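Local coordinates for vascular protein tyrosine phosphatase 1 (Rattus norvegicus, PDB 3I36) that probably removes phosphate from phosphotyrosine in proteins, here represented by the cytoplasmic catalytic domain of a receptor-type tyrosine phosphatase, at residues L143-E148 with R250-F254; L220-R224 with F254-D258; V213-T217 with F295-C299; V137-M142 with H198-H204. All blocks are in the same frame, centred on the assembly; numbering follows the deposited sequence. Where two conformers were deposited one is given.

Interaction 1. Residues L143-E148 with R250-F254; sequences LTKCVE and RTGTF
Leu143 brings the loop 143-148 closest to helix 249-267, its CA lying 6.3 Å from CA of Arg250; beyond it the chain bends away without regular structure, and Glu148 reaches back to the far end of the arginine. The Arg250 side chain runs extended from CG to NE, which carries its guanidinium to meet the carboxylate end-on. NH1 of Arg250 donates to OE1 of Glu148 (2.6 Å, 140° at the hydrogen), whereas NH2 of Arg250 makes the straighter bond, to OE2 of Glu148 (2.7 Å, 169°). The two flat groups are twisted 37° apart, with OE2 in the guanidinium plane and OE1 tilted from it. Arg250 closes the CX5R signature of the protein tyrosine phosphatases, the P-loop that probably cradles the substrate phosphate, and Glu148 probably corresponds to the E-loop glutamate of the family, a second-shell residue that helps set where the arginine points. The backbone N of Lys145 also donates to OE2 of Glu148 at 3.1 Å, from the same face as NH2 of Arg250. That NH2 also appears to donate to O of Leu143, although this oxygen is less surely placed, and Trp208 adds a cation-pi contact to the guanidinium. Nearer the helix, CD1 of Leu143 rests 3.5 Å from CB of Phe254 and 3.6 Å from CA of Thr251, while Thr251 touches Cys244, the probable nucleophile that would form the phosphocysteine intermediate.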
loop_
_atom_site.group_PDB
_atom_site.type_symbol
_atom_site.label_atom_id
_atom_site.label_comp_id
_atom_site.label_asym_id
_atom_site.label_seq_id
_atom_site.Cartn_x
_atom_site.Cartn_y
_atom_site.Cartn_z
ATOM N N LEU A 143 3.381 -5.361 3.719
ATOM C CA LEU A 143 2.928 -6.544 3.000
ATOM C C LEU A 143 4.081 -7.366 2.497
ATOM O O LEU A 143 4.007 -7.995 1.444
ATOM C CB LEU A 143 2.028 -6.139 1.840
ATOM C CG LEU A 143 0.782 -5.371 2.279
ATOM C CD1 LEU A 143 0.209 -4.597 1.111
ATOM C CD2 LEU A 143 -0.248 -6.331 2.858
ATOM N N THR A 144 5.156 -7.362 3.264
ATOM C CA THR A 144 6.327 -8.111 2.892
ATOM C C THR A 144 7.037 -8.543 4.152
ATOM O O THR A 144 6.892 -7.919 5.202
ATOM C CB THR A 144 7.290 -7.251 2.044
ATOM O OG1 THR A 144 8.382 -8.058 1.612
ATOM C CG2 THR A 144 7.818 -6.085 2.850
ATOM N N LYS A 145 7.787 -9.631 4.061
ATOM C CA LYS A 145 8.778 -9.884 5.074
ATOM C C LYS A 145 9.931 -8.985 4.698
ATOM O O LYS A 145 10.052 -8.591 3.539
ATOM C CB LYS A 145 9.234 -11.335 5.026
ATOM C CG LYS A 145 8.137 -12.344 5.301
ATOM C CD LYS A 145 8.753 -13.731 5.484
ATOM C CE LYS A 145 7.692 -14.795 5.637
ATOM N NZ LYS A 145 6.806 -14.877 4.444
ATOM N N CYS A 146 10.774 -8.662 5.669
ATOM C CA CYS A 146 11.971 -7.879 5.406
ATOM C C CYS A 146 12.879 -8.578 4.426
ATOM O O CYS A 146 13.573 -7.937 3.647
ATOM C CB CYS A 146 12.734 -7.640 6.699
ATOM S SG CYS A 146 11.871 -6.525 7.780
ATOM N N VAL A 147 12.883 -9.903 4.490
ATOM C CA VAL A 147 13.705 -10.700 3.606
ATOM C C VAL A 147 12.843 -11.773 2.972
ATOM O O VAL A 147 12.132 -12.501 3.664
ATOM C CB VAL A 147 14.862 -11.355 4.375
ATOM C CG1 VAL A 147 15.546 -12.404 3.509
ATOM C CG2 VAL A 147 15.846 -10.289 4.843
ATOM N N GLU A 148 12.906 -11.870 1.648
ATOM C CA GLU A 148 12.128 -12.861 0.914
ATOM C C GLU A 148 12.984 -13.573 -0.127
ATOM O O GLU A 148 13.397 -12.974 -1.121
ATOM C CB GLU A 148 10.921 -12.202 0.242
ATOM C CG GLU A 148 9.939 -11.566 1.213
ATOM C CD GLU A 148 8.541 -11.454 0.638
ATOM O OE1 GLU A 148 8.390 -11.604 -0.593
ATOM O OE2 GLU A 148 7.594 -11.213 1.416
ATOM N N ARG A 250 1.972 -5.847 -4.151
ATOM C CA ARG A 250 1.141 -6.215 -3.017
ATOM C C ARG A 250 0.424 -4.998 -2.462
ATOM O O ARG A 250 -0.750 -5.051 -2.100
ATOM C CB ARG A 250 2.022 -6.820 -1.942
ATOM C CG ARG A 250 2.668 -8.093 -2.396
ATOM C CD ARG A 250 3.572 -8.640 -1.323
ATOM N NE ARG A 250 4.406 -9.701 -1.876
ATOM C CZ ARG A 250 5.320 -10.365 -1.180
ATOM N NH1 ARG A 250 6.055 -11.317 -1.757
ATOM N NH2 ARG A 250 5.490 -10.078 0.098
ATOM N N THR A 251 1.147 -3.892 -2.428
ATOM C CA THR A 251 0.610 -2.643 -1.912
ATOM C C THR A 251 -0.596 -2.217 -2.718
ATOM O O THR A 251 -1.640 -1.903 -2.157
ATOM C CB THR A 251 1.688 -1.560 -1.933
ATOM O OG1 THR A 251 2.631 -1.848 -0.896
ATOM C CG2 THR A 251 1.080 -0.174 -1.711
ATOM N N GLY A 252 -0.450 -2.213 -4.036
ATOM C CA GLY A 252 -1.542 -1.800 -4.901
ATOM C C GLY A 252 -2.693 -2.766 -4.776
ATOM O O GLY A 252 -3.852 -2.383 -4.809
ATOM N N THR A 253 -2.366 -4.045 -4.648
ATOM C CA THR A 253 -3.391 -5.062 -4.502
ATOM C C THR A 253 -4.184 -4.816 -3.225
ATOM O O THR A 253 -5.408 -4.807 -3.235
ATOM C CB THR A 253 -2.764 -6.467 -4.511
ATOM O OG1 THR A 253 -2.058 -6.643 -5.742
ATOM C CG2 THR A 253 -3.829 -7.549 -4.392
ATOM N N PHE A 254 -3.481 -4.581 -2.131
ATOM C CA PHE A 254 -4.154 -4.336 -0.876
ATOM C C PHE A 254 -5.038 -3.088 -0.974
ATOM O O PHE A 254 -6.200 -3.084 -0.554
ATOM C CB PHE A 254 -3.137 -4.147 0.228
ATOM C CG PHE A 254 -3.758 -3.763 1.530
ATOM C CD1 PHE A 254 -4.224 -4.738 2.391
ATOM C CD2 PHE A 254 -3.917 -2.441 1.867
ATOM C CE1 PHE A 254 -4.814 -4.406 3.580
ATOM C CE2 PHE A 254 -4.518 -2.092 3.064
ATOM C CZ PHE A 254 -4.961 -3.092 3.923
#

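Interaction 2. Residues L220-R224 with F254-D258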
loop_
_atom_site.group_PDB
_atom_site.type_symbol
_atom_site.label_atom_id
_atom_site.label_comp_id
_atom_site.label_asym_id
_atom_site.label_seq_id
_atom_site.Cartn_x
_atom_site.Cartn_y
_atom_site.Cartn_z
ATOM N N LEU A 220 -6.156 -12.239 3.441
ATOM C CA LEU A 220 -5.822 -10.866 3.134
ATOM C C LEU A 220 -7.038 -9.976 3.354
ATOM O O LEU A 220 -6.914 -8.840 3.816
ATOM C CB LEU A 220 -5.311 -10.736 1.708
ATOM C CG LEU A 220 -4.751 -9.367 1.331
ATOM C CD1 LEU A 220 -3.550 -9.018 2.201
ATOM C CD2 LEU A 220 -4.359 -9.380 -0.121
ATOM N N ILE A 221 -8.217 -10.489 3.017
ATOM C CA ILE A 221 -9.439 -9.718 3.210
ATOM C C ILE A 221 -9.718 -9.508 4.699
ATOM O O ILE A 221 -10.063 -8.408 5.118
ATOM C CB ILE A 221 -10.637 -10.372 2.512
ATOM C CG1 ILE A 221 -10.506 -10.224 0.995
ATOM C CG2 ILE A 221 -11.945 -9.766 3.015
ATOM C CD1 ILE A 221 -11.363 -11.201 0.195
ATOM N N ASN A 222 -9.558 -10.559 5.502
ATOM C CA ASN A 222 -9.706 -10.435 6.945
ATOM C C ASN A 222 -8.680 -9.474 7.532
ATOM O O ASN A 222 -8.974 -8.719 8.455
ATOM C CB ASN A 222 -9.594 -11.807 7.608
ATOM C CG ASN A 222 -10.740 -12.724 7.236
ATOM O OD1 ASN A 222 -11.818 -12.268 6.850
ATOM N ND2 ASN A 222 -10.513 -14.029 7.355
ATOM N N PHE A 223 -7.469 -9.516 6.989
ATOM C CA PHE A 223 -6.402 -8.619 7.405
ATOM C C PHE A 223 -6.815 -7.188 7.075
ATOM O O PHE A 223 -6.684 -6.292 7.912
ATOM C CB PHE A 223 -5.132 -9.013 6.665
ATOM C CG PHE A 223 -3.985 -8.089 6.854
ATOM C CD1 PHE A 223 -3.172 -8.194 7.967
ATOM C CD2 PHE A 223 -3.665 -7.158 5.880
ATOM C CE1 PHE A 223 -2.073 -7.372 8.109
ATOM C CE2 PHE A 223 -2.569 -6.326 6.028
ATOM C CZ PHE A 223 -1.770 -6.441 7.149
ATOM N N ARG A 224 -7.320 -6.969 5.864
ATOM C CA ARG A 224 -7.860 -5.654 5.521
ATOM C C ARG A 224 -8.932 -5.219 6.513
ATOM O O ARG A 224 -8.953 -4.065 6.958
ATOM C CB ARG A 224 -8.440 -5.584 4.096
ATOM C CG ARG A 224 -8.568 -4.109 3.687
ATOM C CD ARG A 224 -9.914 -3.596 3.133
ATOM N NE ARG A 224 -11.084 -3.943 3.908
ATOM C CZ ARG A 224 -12.226 -3.248 3.958
ATOM N NH1 ARG A 224 -12.393 -2.089 3.338
ATOM N NH2 ARG A 224 -13.226 -3.727 4.674
ATOM N N PHE A 254 -3.481 -4.581 -2.131
ATOM C CA PHE A 254 -4.154 -4.336 -0.876
ATOM C C PHE A 254 -5.038 -3.088 -0.974
ATOM O O PHE A 254 -6.200 -3.084 -0.554
ATOM C CB PHE A 254 -3.137 -4.147 0.228
ATOM C CG PHE A 254 -3.758 -3.763 1.530
ATOM C CD1 PHE A 254 -4.224 -4.738 2.391
ATOM C CD2 PHE A 254 -3.917 -2.441 1.867
ATOM C CE1 PHE A 254 -4.814 -4.406 3.580
ATOM C CE2 PHE A 254 -4.518 -2.092 3.064
ATOM C CZ PHE A 254 -4.961 -3.092 3.923
ATOM N N ILE A 255 -4.486 -2.019 -1.528
ATOM C CA ILE A 255 -5.255 -0.788 -1.615
ATOM C C ILE A 255 -6.486 -1.005 -2.481
ATOM O O ILE A 255 -7.603 -0.581 -2.137
ATOM C CB ILE A 255 -4.421 0.355 -2.176
ATOM C CG1 ILE A 255 -3.365 0.774 -1.146
ATOM C CG2 ILE A 255 -5.338 1.538 -2.552
ATOM C CD1 ILE A 255 -2.434 1.834 -1.666
ATOM N N ALA A 256 -6.296 -1.699 -3.595
ATOM C CA ALA A 256 -7.420 -1.953 -4.494
ATOM C C ALA A 256 -8.477 -2.785 -3.788
ATOM O O ALA A 256 -9.665 -2.521 -3.915
ATOM C CB ALA A 256 -6.949 -2.659 -5.766
ATOM N N ILE A 257 -8.052 -3.792 -3.032
ATOM C CA ILE A 257 -9.020 -4.639 -2.348
ATOM C C ILE A 257 -9.831 -3.788 -1.377
ATOM O O ILE A 257 -11.049 -3.923 -1.249
ATOM C CB ILE A 257 -8.300 -5.704 -1.524
ATOM C CG1 ILE A 257 -7.724 -6.781 -2.439
ATOM C CG2 ILE A 257 -9.242 -6.315 -0.494
ATOM C CD1 ILE A 257 -6.779 -7.726 -1.703
ATOM N N ASP A 258 -9.149 -2.895 -0.688
ATOM C CA ASP A 258 -9.837 -2.063 0.296
ATOM C C ASP A 258 -10.891 -1.223 -0.406
ATOM O O ASP A 258 -12.039 -1.100 0.048
ATOM C CB ASP A 258 -8.844 -1.163 1.025
ATOM C CG ASP A 258 -9.524 -0.259 2.038
ATOM O OD1 ASP A 258 -10.109 -0.777 3.010
ATOM O OD2 ASP A 258 -9.467 0.971 1.859
#
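Helices 220-224 and 254-258 cross at -72° with their axes 10.3 Å apart, and CA of Arg224 comes within 6.6 Å of CA of Asp258. The Phe254 ring reaches across to helix 220-224. Its CE1 sits 3.8 Å from CD2 of Phe223, the two rings meeting obliquely with planes at 72°, while the aliphatic start of Arg224 runs across the same ring, CG of Arg224 being 3.8 Å from CZ of Phe254. CD1 of Leu220 approaches the edge of that ring, and the other Leu220 methyl, CD2, presses to 3.3 Å from CD1 of Ile257, tighter than ordinary van der Waals contact. Both helices belong to the helical group packed on one side of the central sheet in the tyrosine phosphatase fold. Arg224 bends at chi2 and chi3, which brings NH1 to Asp258 for a salt bridge with OD1 at 2.7 Å, although the placing of OD1 is less sure. A leucine in place of Arg224 would probably cost the buried Asp258 carboxylate one of its positive partners and take the cation from beside Tyr262. Arg228 makes a salt bridge with OD2 of Asp258, and Tyr262 forms a cation-pi contact with Arg224.

Interaction 3. Residues V213-T217 with F295-C299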
loop_
_atom_site.group_PDB
_atom_site.type_symbol
_atom_site.label_atom_id
_atom_site.label_comp_id
_atom_site.label_asym_id
_atom_site.label_seq_id
_atom_site.Cartn_x
_atom_site.Cartn_y
_atom_site.Cartn_z
ATOM N N VAL A 213 0.595 -14.931 -5.776
ATOM C CA VAL A 213 -0.358 -14.346 -4.860
ATOM C C VAL A 213 -0.798 -15.379 -3.844
ATOM O O VAL A 213 -0.577 -16.574 -4.036
ATOM C CB VAL A 213 -1.582 -13.863 -5.638
ATOM C CG1 VAL A 213 -1.169 -12.747 -6.608
ATOM C CG2 VAL A 213 -2.220 -15.030 -6.385
ATOM N N PRO A 214 -1.444 -14.931 -2.761
ATOM C CA PRO A 214 -1.975 -15.901 -1.799
ATOM C C PRO A 214 -2.912 -16.917 -2.465
ATOM O O PRO A 214 -3.624 -16.586 -3.415
ATOM C CB PRO A 214 -2.759 -15.023 -0.824
ATOM C CG PRO A 214 -2.111 -13.677 -0.923
ATOM C CD PRO A 214 -1.722 -13.539 -2.366
ATOM N N ASP A 215 -2.908 -18.146 -1.961
ATOM C CA ASP A 215 -3.760 -19.204 -2.503
ATOM C C ASP A 215 -5.243 -18.904 -2.329
ATOM O O ASP A 215 -6.071 -19.309 -3.145
ATOM C CB ASP A 215 -3.432 -20.539 -1.833
ATOM C CG ASP A 215 -2.044 -21.028 -2.168
ATOM O OD1 ASP A 215 -1.555 -20.722 -3.280
ATOM O OD2 ASP A 215 -1.447 -21.723 -1.319
ATOM N N THR A 216 -5.575 -18.194 -1.256
ATOM C CA THR A 216 -6.952 -17.821 -0.977
ATOM C C THR A 216 -6.987 -16.340 -0.688
ATOM O O THR A 216 -5.947 -15.723 -0.464
ATOM C CB THR A 216 -7.531 -18.568 0.242
ATOM O OG1 THR A 216 -6.795 -18.215 1.416
ATOM C CG2 THR A 216 -7.474 -20.075 0.029
ATOM N N THR A 217 -8.186 -15.771 -0.686
ATOM C CA THR A 217 -8.322 -14.332 -0.530
ATOM C C THR A 217 -8.777 -13.979 0.875
ATOM O O THR A 217 -8.661 -12.839 1.293
ATOM C CB THR A 217 -9.347 -13.767 -1.518
ATOM O OG1 THR A 217 -10.616 -14.370 -1.261
ATOM C CG2 THR A 217 -8.933 -14.065 -2.959
ATOM N N PHE A 295 -6.108 -11.873 -8.960
ATOM C CA PHE A 295 -6.330 -12.048 -7.526
ATOM C C PHE A 295 -7.338 -11.039 -7.003
ATOM O O PHE A 295 -8.176 -11.371 -6.160
ATOM C CB PHE A 295 -5.003 -11.939 -6.774
ATOM C CG PHE A 295 -5.116 -12.117 -5.284
ATOM C CD1 PHE A 295 -5.200 -13.387 -4.722
ATOM C CD2 PHE A 295 -5.107 -11.019 -4.445
ATOM C CE1 PHE A 295 -5.279 -13.548 -3.348
ATOM C CE2 PHE A 295 -5.194 -11.167 -3.082
ATOM C CZ PHE A 295 -5.282 -12.432 -2.525
ATOM N N LEU A 296 -7.275 -9.802 -7.501
ATOM C CA LEU A 296 -8.234 -8.779 -7.070
ATOM C C LEU A 296 -9.612 -9.192 -7.466
ATOM O O LEU A 296 -10.574 -9.077 -6.709
ATOM C CB LEU A 296 -7.973 -7.460 -7.779
ATOM C CG LEU A 296 -6.876 -6.614 -7.205
ATOM C CD1 LEU A 296 -6.817 -5.326 -8.001
ATOM C CD2 LEU A 296 -7.204 -6.369 -5.739
ATOM N N ASN A 297 -9.714 -9.659 -8.696
ATOM C CA ASN A 297 -10.999 -10.090 -9.171
ATOM C C ASN A 297 -11.452 -11.289 -8.365
ATOM O O ASN A 297 -12.629 -11.414 -8.049
ATOM C CB ASN A 297 -10.917 -10.368 -10.656
ATOM C CG ASN A 297 -10.876 -9.095 -11.448
ATOM O OD1 ASN A 297 -9.802 -8.550 -11.736
ATOM N ND2 ASN A 297 -12.051 -8.581 -11.769
ATOM N N GLN A 298 -10.512 -12.161 -8.014
ATOM C CA GLN A 298 -10.855 -13.290 -7.151
ATOM C C GLN A 298 -11.388 -12.790 -5.808
ATOM O O GLN A 298 -12.360 -13.325 -5.256
ATOM C CB GLN A 298 -9.643 -14.190 -6.918
ATOM C CG GLN A 298 -10.010 -15.499 -6.212
ATOM C CD GLN A 298 -10.920 -16.352 -7.067
ATOM O OE1 GLN A 298 -10.561 -16.706 -8.191
ATOM N NE2 GLN A 298 -12.105 -16.687 -6.544
ATOM N N CYS A 299 -10.738 -11.761 -5.278
ATOM C CA CYS A 299 -11.177 -11.149 -4.031
ATOM C C CYS A 299 -12.624 -10.705 -4.139
ATOM O O CYS A 299 -13.448 -11.050 -3.298
ATOM C CB CYS A 299 -10.278 -9.968 -3.665
ATOM S SG CYS A 299 -8.697 -10.481 -3.033
#
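Pro214 lies over one face of the Phe295 ring, and the rest of the loop 213-217 wraps round that aromatic side chain. CD of Pro214 is 4.0 Å from the centroid of the Phe295 ring and 26° off the ring normal, a CH-pi contact displaced toward the rim that holds CE1 and CZ. The proline side chain is set roughly perpendicular to the run of the phenylalanine. Val213 and Phe295, by contrast, point past one another, antiparallel, with CB of Val213 3.8 Å from CD1 of Phe295. At the ring's edge, near its plane, the carbonyl O of Thr216 stands 3.7 Å from CE1 of Phe295. With CG anti to the backbone N (chi1 -180°), Phe295 projects from its helix into this curve of the loop. Thr217 closes the other end: its methyl CG2 lies 3.7 Å from CE1 of Phe295 and 3.6 Å from SG of Cys299, and it also touches CG of Gln298. The loop lies just beyond the Trp-Pro-Asp motif, the WPD loop, which in this family moves to close the active site; Pro214 packs on Trp208 and Pro209 of that motif, and Asp210 probably binds substrate. Phe295 also rests on Thr253 of helix 249-267, so the base of the WPD loop is joined to two helices of the domain. No hydrogen bond links the loop 213-217 to residues 295-299. Polar fastening comes from Asp302, which binds OG1 of Thr217 and NE2 of Gln298, and the contact itself therefore depends on shape and on dispersion around an aromatic ring.

Interaction 4. Residues V137-M142 with H198-H204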
loop_
_atom_site.group_PDB
_atom_site.type_symbol
_atom_site.label_atom_id
_atom_site.label_comp_id
_atom_site.label_asym_id
_atom_site.label_seq_id
_atom_site.Cartn_x
_atom_site.Cartn_y
_atom_site.Cartn_z
ATOM N N VAL A 137 0.324 9.617 9.854
ATOM C CA VAL A 137 0.082 8.194 9.694
ATOM C C VAL A 137 -0.100 7.531 11.049
ATOM O O VAL A 137 0.756 7.650 11.908
ATOM C CB VAL A 137 1.252 7.539 8.935
ATOM C CG1 VAL A 137 1.094 6.034 8.894
ATOM C CG2 VAL A 137 1.285 8.093 7.517
ATOM N N TYR A 138 -1.225 6.846 11.229
ATOM C CA TYR A 138 -1.499 6.105 12.457
ATOM C C TYR A 138 -1.457 4.609 12.170
ATOM O O TYR A 138 -1.373 3.791 13.073
ATOM C CB TYR A 138 -2.883 6.440 12.978
ATOM C CG TYR A 138 -2.944 7.696 13.808
ATOM C CD1 TYR A 138 -2.700 8.932 13.246
ATOM C CD2 TYR A 138 -3.263 7.636 15.147
ATOM C CE1 TYR A 138 -2.770 10.096 14.018
ATOM C CE2 TYR A 138 -3.334 8.775 15.922
ATOM C CZ TYR A 138 -3.093 9.999 15.355
ATOM O OH TYR A 138 -3.172 11.126 16.139
ATOM N N ALA A 139 -1.547 4.256 10.892
ATOM C CA ALA A 139 -1.563 2.851 10.510
ATOM C C ALA A 139 -0.570 2.589 9.394
ATOM O O ALA A 139 -0.541 3.295 8.391
ATOM C CB ALA A 139 -2.966 2.418 10.074
ATOM N N ILE A 140 0.231 1.553 9.573
ATOM C CA ILE A 140 1.116 1.122 8.511
ATOM C C ILE A 140 0.682 -0.269 8.154
ATOM O O ILE A 140 0.461 -1.097 9.029
ATOM C CB ILE A 140 2.579 1.068 8.969
ATOM C CG1 ILE A 140 3.132 2.492 9.125
ATOM C CG2 ILE A 140 3.421 0.266 7.973
ATOM C CD1 ILE A 140 4.552 2.521 9.710
ATOM N N VAL A 141 0.561 -0.523 6.860
ATOM C CA VAL A 141 0.286 -1.862 6.398
ATOM C C VAL A 141 1.516 -2.312 5.663
ATOM O O VAL A 141 1.908 -1.712 4.665
ATOM C CB VAL A 141 -0.912 -1.889 5.455
ATOM C CG1 VAL A 141 -1.114 -3.301 4.895
ATOM C CG2 VAL A 141 -2.152 -1.433 6.196
ATOM N N MET A 142 2.129 -3.370 6.167
ATOM C CA MET A 142 3.360 -3.867 5.606
ATOM C C MET A 142 3.087 -5.222 5.003
ATOM O O MET A 142 2.619 -6.137 5.689
ATOM C CB MET A 142 4.407 -3.997 6.695
ATOM C CG MET A 142 5.656 -4.673 6.214
ATOM S SD MET A 142 6.978 -4.495 7.415
ATOM C CE MET A 142 8.282 -5.373 6.545
ATOM N N HIS A 198 1.627 10.183 19.188
ATOM C CA HIS A 198 0.385 9.469 19.001
ATOM C C HIS A 198 0.713 8.028 18.681
ATOM O O HIS A 198 1.878 7.687 18.456
ATOM C CB HIS A 198 -0.466 10.109 17.900
ATOM C CG HIS A 198 0.138 10.018 16.534
ATOM N ND1 HIS A 198 0.165 8.840 15.815
ATOM C CD2 HIS A 198 0.713 10.956 15.750
ATOM C CE1 HIS A 198 0.736 9.059 14.645
ATOM N NE2 HIS A 198 1.077 10.336 14.580
ATOM N N PRO A 199 -0.309 7.175 18.700
ATOM C CA PRO A 199 -0.101 5.756 18.453
ATOM C C PRO A 199 0.101 5.510 16.980
ATOM O O PRO A 199 -0.273 6.307 16.115
ATOM C CB PRO A 199 -1.436 5.120 18.884
ATOM C CG PRO A 199 -2.152 6.169 19.657
ATOM C CD PRO A 199 -1.709 7.462 19.051
ATOM N N LEU A 200 0.702 4.375 16.697
ATOM C CA LEU A 200 0.743 3.890 15.348
ATOM C C LEU A 200 0.628 2.404 15.484
ATOM O O LEU A 200 1.234 1.806 16.370
ATOM C CB LEU A 200 2.051 4.287 14.653
ATOM C CG LEU A 200 2.133 3.751 13.218
ATOM C CD1 LEU A 200 2.791 4.755 12.275
ATOM C CD2 LEU A 200 2.857 2.411 13.184
ATOM N N ARG A 201 -0.207 1.815 14.643
ATOM C CA ARG A 201 -0.295 0.380 14.592
ATOM C C ARG A 201 0.215 -0.055 13.240
ATOM O O ARG A 201 -0.131 0.525 12.210
ATOM C CB ARG A 201 -1.751 -0.082 14.768
ATOM C CG ARG A 201 -1.921 -1.579 14.525
ATOM C CD ARG A 201 -3.178 -2.085 15.179
ATOM N NE ARG A 201 -3.178 -1.805 16.606
ATOM C CZ ARG A 201 -4.240 -1.954 17.385
ATOM N NH1 ARG A 201 -5.384 -2.387 16.863
ATOM N NH2 ARG A 201 -4.162 -1.668 18.679
ATOM N N GLN A 202 1.032 -1.092 13.255
ATOM C CA GLN A 202 1.601 -1.618 12.056
ATOM C C GLN A 202 1.010 -2.989 11.854
ATOM O O GLN A 202 1.123 -3.861 12.717
ATOM C CB GLN A 202 3.111 -1.758 12.205
ATOM C CG GLN A 202 3.779 -2.340 10.980
ATOM C CD GLN A 202 5.128 -2.932 11.342
ATOM O OE1 GLN A 202 5.285 -3.494 12.422
ATOM N NE2 GLN A 202 6.102 -2.801 10.451
ATOM N N PHE A 203 0.367 -3.162 10.715
ATOM C CA PHE A 203 -0.218 -4.437 10.349
ATOM C C PHE A 203 0.758 -5.104 9.425
ATOM O O PHE A 203 0.908 -4.712 8.271
ATOM C CB PHE A 203 -1.554 -4.207 9.663
ATOM C CG PHE A 203 -2.542 -3.483 10.531
ATOM C CD1 PHE A 203 -3.466 -4.183 11.293
ATOM C CD2 PHE A 203 -2.510 -2.107 10.626
ATOM C CE1 PHE A 203 -4.368 -3.514 12.099
ATOM C CE2 PHE A 203 -3.401 -1.433 11.430
ATOM C CZ PHE A 203 -4.337 -2.137 12.164
ATOM N N HIS A 204 1.449 -6.097 9.956
ATOM C CA HIS A 204 2.476 -6.765 9.199
ATOM C C HIS A 204 1.945 -8.080 8.665
ATOM O O HIS A 204 1.857 -9.068 9.389
ATOM C CB HIS A 204 3.711 -7.005 10.059
ATOM C CG HIS A 204 4.902 -7.430 9.265
ATOM N ND1 HIS A 204 6.163 -7.537 9.805
ATOM C CD2 HIS A 204 5.023 -7.737 7.953
ATOM C CE1 HIS A 204 7.008 -7.923 8.865
ATOM N NE2 HIS A 204 6.343 -8.041 7.730
#
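Tyr138 and His198 stack face to face, their ring centroids 3.8 Å apart and planes only 13° from parallel. His198 is fixed in this pose by its own neighbour, ND1 donating to O of Pro199 at 2.6 Å. The edge of the imidazole faces a buried carbonyl, with CE1 of His198 3.1 Å from O of Val137, an oxygen without a hydrogen-bonding partner. Trimming Tyr138 to an alanine would probably strip the stacking partner from this face of His198 and open a gap beside Pro199. From here the two segments run on as parallel strands. N of Arg201 donates to O of Tyr138 (2.8 Å), N of Ile140 to O of Arg201, N of Phe203 to O of Ile140 (2.7 Å, nearly along the C=O axis) and N of Met142 to O of Phe203. At the far end the extended Met142 side chain lies alongside His204, placing SD over the face of its imidazole, 3.7 Å from the ring centroid. His204 is positioned in turn by Thr144 O at NE2 and by Arg185 at ND1, while Arg185 also bonds to OE1 of Gln202. On the reverse side of the sheet CB of Ala139 meets CE2 of Phe203 at 4.1 Å, and Arg201 turns outward to a salt bridge with Asp186. Strand 139-142 is flanked by strands 196-205 and 240-243 within the mixed sheet of the phosphatase domain. Ile140 and Leu200 pack on Val132 of helix 125-134, whereas Val141 and Phe203 carry Phe223 of helix 218-231.

Interactions 1 and 2 share Phe254 and helix 249-267, their centres 12 Å apart, and CE2 of Phe223 in interaction 2 touches CD2 of Leu143 in interaction 1 at 3.9 Å. Interaction 3 extends this helical packing outward: CD1 of Ile257 lies 3.6 Å from SG of Cys299, and CD2 of Leu220 lies 3.6 Å from CE2 of Phe295. Interaction 4 supports the same centre from the sheet, with CZ of Phe223 3.4 Å from CB of Phe203. Strand 139-142 leads directly into the loop of interaction 1, which grips the P-loop arginine, while interaction 3 borders the WPD loop; interactions 3 and 4 do not touch, their nearest atoms being about 11 Å apart.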